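Local coordinates for Alpha/beta hydrolase fold-3 domain protein (Sulfolobus islandicus, PDB 5LK6) that probably hydrolyses carboxylic esters and lipids as a thermostable esterase of the alpha/beta hydrolase fold, at residues A[234-239]-A[262-267]; A[223-228]-A[251-256]; A[146-151]-A[172-177]. One frame throughout, in Å; residues are numbered along the deposited sequence.

Contact 1: residues A[234-239]-A[262-267]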
loop_
_atom_site.group_PDB
_atom_site.type_symbol
_atom_site.label_atom_id
_atom_site.label_comp_id
_atom_site.label_asym_id
_atom_site.label_seq_id
_atom_site.Cartn_x
_atom_site.Cartn_y
_atom_site.Cartn_z
ATOM N N PRO A 234 -18.858 4.839 4.889
ATOM C CA PRO A 234 -17.654 4.686 5.664
ATOM C C PRO A 234 -16.330 5.043 4.957
ATOM O O PRO A 234 -16.175 4.889 3.747
ATOM C CB PRO A 234 -17.649 3.161 5.999
ATOM C CG PRO A 234 -19.046 2.697 5.754
ATOM C CD PRO A 234 -19.486 3.541 4.615
ATOM N N PRO A 235 -15.341 5.442 5.733
ATOM C CA PRO A 235 -14.064 5.620 5.079
ATOM C C PRO A 235 -13.558 4.306 4.460
ATOM O O PRO A 235 -13.839 3.224 4.975
ATOM C CB PRO A 235 -13.153 6.130 6.219
ATOM C CG PRO A 235 -14.049 6.428 7.365
ATOM C CD PRO A 235 -15.231 5.545 7.201
ATOM N N ALA A 236 -12.794 4.421 3.371
ATOM C CA ALA A 236 -12.465 3.281 2.513
ATOM C C ALA A 236 -10.971 3.120 2.248
ATOM O O ALA A 236 -10.209 4.108 2.068
ATOM C CB ALA A 236 -13.164 3.429 1.181
ATOM N N LEU A 237 -10.570 1.855 2.240
ATOM C CA LEU A 237 -9.330 1.443 1.621
ATOM C C LEU A 237 -9.684 0.675 0.355
ATOM O O LEU A 237 -10.340 -0.351 0.425
ATOM C CB LEU A 237 -8.523 0.542 2.539
ATOM C CG LEU A 237 -7.245 -0.039 1.953
ATOM C CD1 LEU A 237 -6.279 1.043 1.487
ATOM C CD2 LEU A 237 -6.625 -0.946 3.001
ATOM N N ILE A 238 -9.223 1.164 -0.783
ATOM C CA ILE A 238 -9.452 0.492 -2.056
ATOM C C ILE A 238 -8.100 0.058 -2.621
ATOM O O ILE A 238 -7.214 0.875 -2.732
ATOM C CB ILE A 238 -10.227 1.378 -3.025
ATOM C CG1 ILE A 238 -11.588 1.636 -2.399
ATOM C CG2 ILE A 238 -10.416 0.644 -4.328
ATOM C CD1 ILE A 238 -12.464 2.641 -3.139
ATOM N N ILE A 239 -7.974 -1.227 -2.939
ATOM C CA ILE A 239 -6.767 -1.790 -3.500
ATOM C C ILE A 239 -7.089 -2.237 -4.890
ATOM O O ILE A 239 -8.126 -2.844 -5.142
ATOM C CB ILE A 239 -6.288 -3.011 -2.708
ATOM C CG1 ILE A 239 -5.746 -2.565 -1.382
ATOM C CG2 ILE A 239 -5.225 -3.839 -3.447
ATOM C CD1 ILE A 239 -5.652 -3.731 -0.419
ATOM N N VAL A 262 -16.225 11.283 0.966
ATOM C CA VAL A 262 -15.869 10.136 1.796
ATOM C C VAL A 262 -14.334 10.024 1.810
ATOM O O VAL A 262 -13.693 10.148 0.762
ATOM C CB VAL A 262 -16.447 8.825 1.217
ATOM C CG1 VAL A 262 -15.983 7.638 2.038
ATOM C CG2 VAL A 262 -17.967 8.861 1.179
ATOM N N PRO A 263 -13.729 9.793 2.980
ATOM C CA PRO A 263 -12.266 9.646 2.926
ATOM C C PRO A 263 -11.903 8.287 2.320
ATOM O O PRO A 263 -12.466 7.269 2.735
ATOM C CB PRO A 263 -11.801 9.721 4.412
ATOM C CG PRO A 263 -12.982 10.048 5.207
ATOM C CD PRO A 263 -14.225 9.719 4.361
ATOM N N VAL A 264 -10.998 8.303 1.319
ATOM C CA VAL A 264 -10.530 7.102 0.662
ATOM C C VAL A 264 -9.025 7.108 0.537
ATOM O O VAL A 264 -8.425 8.112 0.119
ATOM C CB VAL A 264 -11.061 6.992 -0.764
ATOM C CG1 VAL A 264 -10.673 5.635 -1.360
ATOM C CG2 VAL A 264 -12.563 7.230 -0.802
ATOM N N THR A 265 -8.430 5.967 0.851
ATOM C CA THR A 265 -7.049 5.700 0.464
ATOM C C THR A 265 -7.097 4.640 -0.621
ATOM O O THR A 265 -7.582 3.542 -0.402
ATOM C CB THR A 265 -6.216 5.235 1.649
ATOM O OG1 THR A 265 -5.986 6.369 2.508
ATOM C CG2 THR A 265 -4.882 4.620 1.148
ATOM N N SER A 266 -6.617 5.008 -1.804
ATOM C CA SER A 266 -6.706 4.187 -3.009
ATOM C C SER A 266 -5.272 3.857 -3.376
ATOM O O SER A 266 -4.437 4.772 -3.607
ATOM C CB SER A 266 -7.389 4.967 -4.122
ATOM O OG SER A 266 -7.379 4.296 -5.382
ATOM N N VAL A 267 -4.983 2.569 -3.405
ATOM C CA VAL A 267 -3.649 2.089 -3.640
ATOM C C VAL A 267 -3.633 1.132 -4.823
ATOM O O VAL A 267 -4.352 0.152 -4.825
ATOM C CB VAL A 267 -3.098 1.412 -2.368
ATOM C CG1 VAL A 267 -1.795 0.720 -2.689
ATOM C CG2 VAL A 267 -2.779 2.475 -1.318
#
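Residues 236-239 and 264-267 pair as neighbouring parallel strands of the central sheet, the two beta arms of a beta-alpha-beta unit whose helix is 247-259. The strand axes come within 4.8 Å, their directions 12° apart, with Ala236, Leu237, Ile238 and Ile239 level with Val264, Thr265, Ser266 and Val267. Ala236 and Ile238 each spend both backbone N and O on this side. Ala236 N donates to Pro263 O and Ala236 O accepts from Thr265 N (2.8 Å); Ile238 N donates to Thr265 O and Ile238 O accepts from Val267 N (2.9 Å). Thr265 is thus gripped at both ends of its backbone. On the face of Ile238 and Val264, the isoleucine CG1 lies beside its own backbone N (chi1 -63°) and the chain runs on extended, which carries CD1 diagonally back to Val264 CG1 at 3.9 Å. Opposite, Leu237 CD1 meets Thr265 CG2, also at 3.9 Å. Before the strands begin, Pro235 CB lies 4.1 Å from Pro263 CG. Thr265 OG1 and Ser266 OG hydrogen-bond to Asp288 and Asn270 of the second subunit. Strand 173-176 pairs with the other edge of 234-239, while Ala254, Leu257 and Leu258 of helix 247-259 cover the Ile238 face; at Val267 the sheet continues antiparallel into the second subunit.

Contact 2: residues A[223-228]-A[251-256]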
loop_
_atom_site.group_PDB
_atom_site.type_symbol
_atom_site.label_atom_id
_atom_site.label_comp_id
_atom_site.label_asym_id
_atom_site.label_seq_id
_atom_site.Cartn_x
_atom_site.Cartn_y
_atom_site.Cartn_z
ATOM N N SER A 223 -24.184 -2.604 -9.457
ATOM C CA SER A 223 -23.332 -1.523 -9.904
ATOM C C SER A 223 -23.356 -0.387 -8.890
ATOM O O SER A 223 -23.993 0.618 -9.108
ATOM C CB SER A 223 -23.744 -1.046 -11.308
ATOM O OG SER A 223 -23.488 -2.041 -12.297
ATOM N N PRO A 224 -22.610 -0.528 -7.797
ATOM C CA PRO A 224 -22.653 0.496 -6.808
ATOM C C PRO A 224 -22.252 1.853 -7.314
ATOM O O PRO A 224 -22.743 2.868 -6.789
ATOM C CB PRO A 224 -21.689 0.009 -5.736
ATOM C CG PRO A 224 -21.004 -1.150 -6.299
ATOM C CD PRO A 224 -21.925 -1.712 -7.304
ATOM N N ILE A 225 -21.404 1.883 -8.347
ATOM C CA ILE A 225 -21.015 3.143 -8.945
ATOM C C ILE A 225 -22.182 3.913 -9.560
ATOM O O ILE A 225 -22.058 5.093 -9.810
ATOM C CB ILE A 225 -19.875 2.954 -9.988
ATOM C CG1 ILE A 225 -19.170 4.305 -10.252
ATOM C CG2 ILE A 225 -20.391 2.293 -11.272
ATOM C CD1 ILE A 225 -17.688 4.205 -10.566
ATOM N N LEU A 226 -23.306 3.256 -9.823
ATOM C CA LEU A 226 -24.499 3.979 -10.258
ATOM C C LEU A 226 -25.292 4.537 -9.102
ATOM O O LEU A 226 -26.278 5.157 -9.343
ATOM C CB LEU A 226 -25.403 3.084 -11.100
ATOM C CG LEU A 226 -24.664 2.500 -12.310
ATOM C CD1 LEU A 226 -25.554 1.512 -13.052
ATOM C CD2 LEU A 226 -24.110 3.574 -13.273
ATOM N N ALA A 227 -24.898 4.307 -7.852
ATOM C CA ALA A 227 -25.659 4.817 -6.713
ATOM C C ALA A 227 -25.769 6.307 -6.834
ATOM O O ALA A 227 -24.822 6.977 -7.282
ATOM C CB ALA A 227 -24.978 4.473 -5.399
ATOM N N GLN A 228 -26.923 6.804 -6.417
ATOM C CA GLN A 228 -27.312 8.196 -6.619
ATOM C C GLN A 228 -26.513 9.149 -5.747
ATOM O O GLN A 228 -26.030 10.152 -6.219
ATOM C CB GLN A 228 -28.828 8.353 -6.401
ATOM C CG GLN A 228 -29.620 8.280 -7.712
ATOM C CD GLN A 228 -31.116 8.515 -7.518
ATOM O OE1 GLN A 228 -31.538 9.398 -6.763
ATOM N NE2 GLN A 228 -31.925 7.731 -8.210
ATOM N N GLU A 251 -10.782 2.182 -9.369
ATOM C CA GLU A 251 -10.278 3.555 -9.219
ATOM C C GLU A 251 -11.316 4.594 -9.508
ATOM O O GLU A 251 -11.312 5.601 -8.852
ATOM C CB GLU A 251 -8.992 3.805 -10.040
ATOM C CG GLU A 251 -7.866 2.931 -9.550
ATOM C CD GLU A 251 -6.547 3.069 -10.287
ATOM O OE1 GLU A 251 -6.347 4.039 -11.072
ATOM O OE2 GLU A 251 -5.686 2.188 -10.037
ATOM N N ALA A 252 -12.210 4.368 -10.454
ATOM C CA ALA A 252 -13.389 5.231 -10.601
ATOM C C ALA A 252 -14.231 5.324 -9.310
ATOM O O ALA A 252 -14.579 6.448 -8.869
ATOM C CB ALA A 252 -14.258 4.792 -11.754
ATOM N N TYR A 253 -14.510 4.173 -8.711
ATOM C CA TYR A 253 -15.304 4.136 -7.476
ATOM C C TYR A 253 -14.593 4.899 -6.358
ATOM O O TYR A 253 -15.171 5.748 -5.721
ATOM C CB TYR A 253 -15.620 2.700 -7.033
ATOM C CG TYR A 253 -16.748 2.617 -6.004
ATOM C CD1 TYR A 253 -18.063 2.839 -6.376
ATOM C CD2 TYR A 253 -16.506 2.266 -4.686
ATOM C CE1 TYR A 253 -19.088 2.743 -5.465
ATOM C CE2 TYR A 253 -17.513 2.157 -3.774
ATOM C CZ TYR A 253 -18.806 2.412 -4.166
ATOM O OH TYR A 253 -19.838 2.346 -3.264
ATOM N N ALA A 254 -13.326 4.659 -6.189
ATOM C CA ALA A 254 -12.501 5.496 -5.332
ATOM C C ALA A 254 -12.666 7.003 -5.551
ATOM O O ALA A 254 -12.923 7.760 -4.634
ATOM C CB ALA A 254 -11.026 5.125 -5.509
ATOM N N ASN A 255 -12.509 7.432 -6.783
ATOM C CA ASN A 255 -12.673 8.835 -7.111
ATOM C C ASN A 255 -14.044 9.405 -6.831
ATOM O O ASN A 255 -14.137 10.529 -6.345
ATOM C CB ASN A 255 -12.263 9.088 -8.548
ATOM C CG ASN A 255 -10.769 9.304 -8.681
ATOM O OD1 ASN A 255 -10.239 10.207 -8.110
ATOM N ND2 ASN A 255 -10.101 8.467 -9.428
ATOM N N ARG A 256 -15.078 8.628 -7.099
ATOM C CA ARG A 256 -16.448 9.046 -6.835
ATOM C C ARG A 256 -16.743 9.146 -5.351
ATOM O O ARG A 256 -17.458 10.063 -4.942
ATOM C CB ARG A 256 -17.456 8.093 -7.502
ATOM C CG ARG A 256 -17.637 8.353 -8.992
ATOM C CD ARG A 256 -18.947 9.116 -9.300
ATOM N NE ARG A 256 -18.910 9.594 -10.700
ATOM C CZ ARG A 256 -19.065 8.839 -11.832
ATOM N NH1 ARG A 256 -19.315 7.502 -11.790
ATOM N NH2 ARG A 256 -18.987 9.433 -13.054
#
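Ile225 lies against one side of helix 247-259, where Ala252, Tyr253 and Arg256 receive it, and the contact is made wholly by van der Waals packing. The buried surface bears this out: of 238 Å² in all, Ile225 contributes 99 Å². Its CG1 stands anti to the backbone N (chi1 -161°), which directs CD1 at the helix, where it rests 3.7 Å from Ala252 CB and close to the backbone N of Tyr253. The same branch passes Arg256. The arginine chain bends at chi2 (-103°), bringing NH1 to 3.6 Å from Ile225 CG1; the methylene sits at the edge of the guanidinium, near its plane, and the two side chains cross at about a right angle. Both residues also touch a crystal neighbour, so this outer part of the contact may owe something to the lattice. On the inner side the Tyr253 ring, its CG anti to the backbone N, turns its CD1-CE1 edge to the chain at Pro224 and Ile225: Pro224 O and Ile225 CA lie in the ring plane. Pro224 CB is 3.8 Å from Tyr253 CE1 and 3.9 Å from Tyr253 OH, and Ile225 CB is 4.0 Å from Tyr253 CD1. An alanine in place of Tyr253 would probably open a gap beside Pro224 and leave the inner flank of Ile225 without its partner. The loop presents these residues on a short 3-10 turn, in which Leu226 N bonds to Ser223 O (2.8 Å). Leu162 of helix 152-163 touches both Pro224 and Tyr253, and Val180 packs on Tyr253 while its backbone bonds to Ile225. The contact therefore joins the segment between helix 200-210 and strand 236-241 to helix 247-259, beside helix 152-163.

Contact 3: residues A[146-151]-A[172-177]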
loop_
_atom_site.group_PDB
_atom_site.type_symbol
_atom_site.label_atom_id
_atom_site.label_comp_id
_atom_site.label_asym_id
_atom_site.label_seq_id
_atom_site.Cartn_x
_atom_site.Cartn_y
_atom_site.Cartn_z
ATOM N N ALA A 146 -16.185 -3.266 10.791
ATOM C CA ALA A 146 -15.811 -2.871 9.455
ATOM C C ALA A 146 -16.206 -4.021 8.534
ATOM O O ALA A 146 -16.493 -5.133 9.009
ATOM C CB ALA A 146 -14.300 -2.631 9.386
ATOM N N ILE A 147 -16.152 -3.760 7.230
ATOM C CA ILE A 147 -16.514 -4.726 6.199
ATOM C C ILE A 147 -15.421 -4.818 5.103
ATOM O O ILE A 147 -14.837 -3.833 4.776
ATOM C CB ILE A 147 -17.914 -4.372 5.624
ATOM C CG1 ILE A 147 -18.444 -5.521 4.761
ATOM C CG2 ILE A 147 -17.908 -3.053 4.887
ATOM C CD1 ILE A 147 -19.921 -5.410 4.412
ATOM N N ALA A 148 -15.164 -6.001 4.548
ATOM C CA ALA A 148 -14.157 -6.199 3.520
ATOM C C ALA A 148 -14.517 -7.289 2.521
ATOM O O ALA A 148 -15.159 -8.289 2.865
ATOM C CB ALA A 148 -12.833 -6.574 4.144
ATOM N N GLY A 149 -14.050 -7.120 1.288
ATOM C CA GLY A 149 -14.048 -8.228 0.335
ATOM C C GLY A 149 -13.216 -8.004 -0.918
ATOM O O GLY A 149 -12.856 -6.848 -1.198
ATOM N N ASP A 150 -12.961 -9.109 -1.648
ATOM C CA ASP A 150 -12.239 -9.117 -2.934
ATOM C C ASP A 150 -13.080 -9.551 -4.173
ATOM O O ASP A 150 -13.886 -10.399 -3.958
ATOM C CB ASP A 150 -11.027 -10.042 -2.766
ATOM C CG ASP A 150 -11.426 -11.502 -2.481
ATOM O OD1 ASP A 150 -12.087 -11.742 -1.410
ATOM O OD2 ASP A 150 -11.101 -12.391 -3.338
ATOM N N SER A 151 -12.853 -9.078 -5.436
ATOM C CA SER A 151 -13.539 -9.584 -6.790
ATOM C C SER A 151 -15.025 -9.183 -6.378
ATOM O O SER A 151 -15.314 -8.014 -5.912
ATOM C CB SER A 151 -13.219 -11.129 -7.394
ATOM O OG SER A 151 -13.915 -11.814 -8.618
ATOM N N TYR A 172 -15.466 1.241 8.639
ATOM C CA TYR A 172 -14.524 1.188 7.530
ATOM C C TYR A 172 -14.961 0.127 6.517
ATOM O O TYR A 172 -15.568 -0.883 6.874
ATOM C CB TYR A 172 -13.109 0.855 8.088
ATOM C CG TYR A 172 -11.937 1.436 7.366
ATOM C CD1 TYR A 172 -11.447 2.732 7.658
ATOM C CD2 TYR A 172 -11.268 0.695 6.438
ATOM C CE1 TYR A 172 -10.338 3.262 6.996
ATOM C CE2 TYR A 172 -10.169 1.217 5.763
ATOM C CZ TYR A 172 -9.716 2.500 6.025
ATOM O OH TYR A 172 -8.620 2.936 5.305
ATOM N N GLN A 173 -14.648 0.378 5.259
ATOM C CA GLN A 173 -14.838 -0.592 4.201
ATOM C C GLN A 173 -13.529 -0.792 3.451
ATOM O O GLN A 173 -12.865 0.161 3.081
ATOM C CB GLN A 173 -15.939 -0.159 3.203
ATOM C CG GLN A 173 -15.714 1.201 2.577
ATOM C CD GLN A 173 -16.820 1.648 1.645
ATOM O OE1 GLN A 173 -17.337 0.875 0.873
ATOM N NE2 GLN A 173 -17.159 2.922 1.709
ATOM N N ILE A 174 -13.230 -2.050 3.168
ATOM C CA ILE A 174 -12.072 -2.441 2.427
ATOM C C ILE A 174 -12.497 -3.163 1.174
ATOM O O ILE A 174 -13.026 -4.269 1.240
ATOM C CB ILE A 174 -11.159 -3.280 3.311
ATOM C CG1 ILE A 174 -10.758 -2.403 4.489
ATOM C CG2 ILE A 174 -9.905 -3.734 2.537
ATOM C CD1 ILE A 174 -9.824 -3.059 5.439
ATOM N N LEU A 175 -12.256 -2.514 0.033
ATOM C CA LEU A 175 -12.532 -3.064 -1.297
ATOM C C LEU A 175 -11.251 -3.516 -2.019
ATOM O O LEU A 175 -10.436 -2.702 -2.458
ATOM C CB LEU A 175 -13.245 -2.033 -2.100
ATOM C CG LEU A 175 -14.706 -1.682 -1.806
ATOM C CD1 LEU A 175 -15.216 -2.006 -0.413
ATOM C CD2 LEU A 175 -14.944 -0.232 -2.172
ATOM N N ILE A 176 -11.067 -4.832 -2.101
ATOM C CA ILE A 176 -9.884 -5.445 -2.717
ATOM C C ILE A 176 -10.232 -5.835 -4.142
ATOM O O ILE A 176 -11.105 -6.668 -4.372
ATOM C CB ILE A 176 -9.448 -6.682 -1.932
ATOM C CG1 ILE A 176 -9.200 -6.288 -0.460
ATOM C CG2 ILE A 176 -8.195 -7.299 -2.540
ATOM C CD1 ILE A 176 -9.298 -7.417 0.554
ATOM N N TYR A 177 -9.572 -5.205 -5.105
ATOM C CA TYR A 177 -9.912 -5.346 -6.506
ATOM C C TYR A 177 -11.405 -5.620 -6.783
ATOM O O TYR A 177 -11.789 -6.596 -7.466
ATOM C CB TYR A 177 -8.977 -6.319 -7.236
ATOM C CG TYR A 177 -8.392 -7.509 -6.439
ATOM C CD1 TYR A 177 -9.135 -8.651 -6.235
ATOM C CD2 TYR A 177 -7.053 -7.506 -6.016
ATOM C CE1 TYR A 177 -8.599 -9.720 -5.557
ATOM C CE2 TYR A 177 -6.522 -8.588 -5.334
ATOM C CZ TYR A 177 -7.310 -9.680 -5.106
ATOM O OH TYR A 177 -6.822 -10.746 -4.452
HETATM O O HOH W 1 -8.498 -12.637 -4.095
#
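The Tyr177 ring meets Asp150 obliquely, with CE1 3.7 Å from Asp150 CB, while Ile176 CG2, from the preceding residue, covers one face, 3.4 Å above the ring plane and over its centre. A water lies in the ring plane at its edge, bonded to Tyr177 OH (2.6 Å) and donating to Asp150 OD2 (2.7 Å). The Asp150 carboxylate is also held by Tyr76 and Tyr90, and Tyr177 OH by Leu277 N. At the other end, the Tyr172 ring has Ile174 CG1 at its edge. Between them the strands run parallel, 4° apart, with bonds alternating from Ile147 N to Tyr172 O through Ile176 N to Gly149 O (2.8 Å). Ala148 CB and Ile174 CB touch at 3.8 Å. Ser151 N bonds to Ile176 O (3.2 Å) and weakly to Tyr177 O. The positive phi of Ser151, 62°, directly before a helix, is consistent with the nucleophile elbow of alpha/beta hydrolases, and Ser151, touching His274, is probably the nucleophile. Helix 152-163 covers the face of Ile147, Gln173 and Leu175, helix 285-302 that of Ile174 and Ile176, and strands 72-77 and 236-241 flank the pair.

In the fold
Contacts 1 and 3 belong to one sheet: strands 173-176 and 236-241 are neighbours, tied by bonds such as Ile239 N to Leu175 O. Both are buried parallel pairings held by backbone bonds, but their settings differ. The centre of contact 3 lies about 5 Å from the chain centre and the contact carries the probable catalytic elbow with its polar cluster; that of contact 1 lies about 14 Å out, at the outermost strand of this chain's part of the sheet, and its hydroxyls bond to the second subunit. Contact 2 is partly exposed and made by van der Waals packing, a tyrosine ring and an arginine included. It shares helix 247-259 with contact 1, where Ala254 packs on Ile238, and reaches contact 3 through Tyr253 against Leu175.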